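Local coordinates for crustacyanin (PDB 1I4U), which binds the carotenoid astaxanthin, as a lipocalin subunit of the complex that gives the lobster carapace its blue colour, at the interface of chains A and B. Residues are numbered along the deposited sequence; one frame, centred on the assembly and turned at random. Chains: chain A/B, Crustacyanin.

The interface of chains A and B. Residues chain A 44-45, 100-101; chain B 45, 122-124.
B:Ile122 packs against the aromatic ring of A:Phe101 in the apolar part of this homodimer interface. Its CB sits over the ring face, 4.0 Å from the centroid of the A:Phe101 ring, in a CH-pi contact. The two side chains cross at about a right angle. In B:Ile122, CG1 is anti to the backbone N (chi1 179°), which carries this branch to A:Tyr45, with CG1 3.9 Å from A:Tyr45 CD1. CG1 also lies above the rim of the A:Phe101 ring, and CG2 meets the same ring at CZ. CD1, at the end of the longer branch, lies near A:Ser100 OG and the backbone N of A:Phe101.

Tyrosines also pack across the interface. A:Tyr45 and B:Tyr124 lie side by side and point the same way, with A:Tyr45 CE1 3.5 Å from B:Tyr124 CE1. A:Pro44 extends this packing. Its CB touches B:Tyr124 CD1 at 3.8 Å, its CG sits above the rim of one face of the A:Tyr45 ring, and its carbonyl O lies at the edge of the B:Tyr124 ring, in plane.

Three waters link polar groups of the two chains here. The phenol groups of A:Tyr45 and B:Tyr45 approach from opposite directions, their OH atoms 3.8 Å apart. Waters 1 and 2 each bridge the pair. B:Tyr124 OH joins water 1 at 3.0 Å, so three phenols meet there. Water 3 connects the backbone O atoms of A:Tyr45 and B:Asp123.

The interface is two-fold symmetric, and the A:Tyr45–B:Tyr45 pair is its own mate. In the lipocalin barrel, B:Ile122 and B:Asp123 end strand 115-123, and B:Tyr124 follows. A:Ser100 and A:Phe101 lie just before strand 102-110. A:Pro44, A:Tyr45 and B:Tyr45 belong to the loop between strands 33-41 and 48-49.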
# COMPACT_ATOMS: atom_id res chain seq x y z
N PRO A 44 -5.61 -8.88 6.44
CA PRO A 44 -6.03 -9.62 5.23
C PRO A 44 -4.94 -9.67 4.17
O PRO A 44 -5.13 -10.26 3.13
CB PRO A 44 -7.20 -8.73 4.76
CG PRO A 44 -6.73 -7.35 5.09
CD PRO A 44 -6.12 -7.50 6.45
N TYR A 45 -3.77 -9.08 4.45
CA TYR A 45 -2.68 -9.01 3.48
C TYR A 45 -1.60 -10.03 3.78
O TYR A 45 -0.84 -10.38 2.90
CB TYR A 45 -2.05 -7.62 3.50
CG TYR A 45 -3.04 -6.51 3.30
CD1 TYR A 45 -3.66 -6.32 2.07
CD2 TYR A 45 -3.37 -5.63 4.31
CE1 TYR A 45 -4.56 -5.28 1.89
CE2 TYR A 45 -4.26 -4.60 4.14
CZ TYR A 45 -4.86 -4.42 2.92
OH TYR A 45 -5.76 -3.39 2.78
N SER A 100 2.92 -6.89 -4.06
CA SER A 100 2.15 -6.36 -2.96
C SER A 100 2.12 -4.85 -2.94
O SER A 100 2.84 -4.17 -3.67
CB SER A 100 2.67 -6.88 -1.61
OG SER A 100 1.67 -6.58 -0.59
N PHE A 101 1.28 -4.24 -2.12
CA PHE A 101 1.35 -2.82 -1.75
C PHE A 101 2.55 -2.62 -0.79
O PHE A 101 3.14 -3.56 -0.23
CB PHE A 101 0.09 -2.36 -1.05
CG PHE A 101 -1.15 -2.06 -1.91
CD1 PHE A 101 -1.34 -2.52 -3.21
CD2 PHE A 101 -2.18 -1.27 -1.41
CE1 PHE A 101 -2.49 -2.22 -3.94
CE2 PHE A 101 -3.34 -0.96 -2.12
CZ PHE A 101 -3.51 -1.42 -3.43
N TYR B 45 -9.32 5.19 -0.82
CA TYR B 45 -8.04 5.84 -0.56
C TYR B 45 -7.91 7.25 -1.13
O TYR B 45 -7.16 8.09 -0.62
CB TYR B 45 -6.86 5.01 -1.09
CG TYR B 45 -6.87 3.59 -0.60
CD1 TYR B 45 -6.56 3.28 0.72
CD2 TYR B 45 -7.18 2.56 -1.42
CE1 TYR B 45 -6.56 1.99 1.18
CE2 TYR B 45 -7.20 1.26 -0.99
CZ TYR B 45 -6.89 0.97 0.32
OH TYR B 45 -6.90 -0.33 0.76
N ILE B 122 -4.65 -5.62 -5.47
CA ILE B 122 -4.06 -6.22 -4.30
C ILE B 122 -4.80 -7.50 -3.96
O ILE B 122 -6.02 -7.55 -4.00
CB ILE B 122 -4.05 -5.30 -3.09
CG1 ILE B 122 -3.45 -5.95 -1.85
CG2 ILE B 122 -5.41 -4.78 -2.75
CD1 ILE B 122 -1.95 -6.20 -1.93
N ASP B 123 -4.04 -8.54 -3.65
CA ASP B 123 -4.54 -9.82 -3.21
C ASP B 123 -4.70 -9.92 -1.70
O ASP B 123 -3.87 -9.42 -0.96
CB ASP B 123 -3.62 -10.91 -3.71
CG ASP B 123 -3.72 -11.13 -5.20
OD1 ASP B 123 -4.82 -11.48 -5.64
OD2 ASP B 123 -2.69 -10.88 -5.89
N TYR B 124 -5.76 -10.58 -1.28
CA TYR B 124 -5.99 -10.87 0.13
C TYR B 124 -5.70 -12.33 0.42
O TYR B 124 -5.76 -13.20 -0.46
CB TYR B 124 -7.44 -10.57 0.53
CG TYR B 124 -7.84 -9.11 0.30
CD1 TYR B 124 -7.23 -8.08 1.01
CD2 TYR B 124 -8.84 -8.80 -0.59
CE1 TYR B 124 -7.58 -6.75 0.81
CE2 TYR B 124 -9.22 -7.48 -0.81
CZ TYR B 124 -8.60 -6.48 -0.09
OH TYR B 124 -8.93 -5.16 -0.27
O HOH W 1 -6.77 -3.12 0.26
O HOH W 2 -6.50 -0.78 3.40
O HOH W 3 -1.49 -9.56 0.19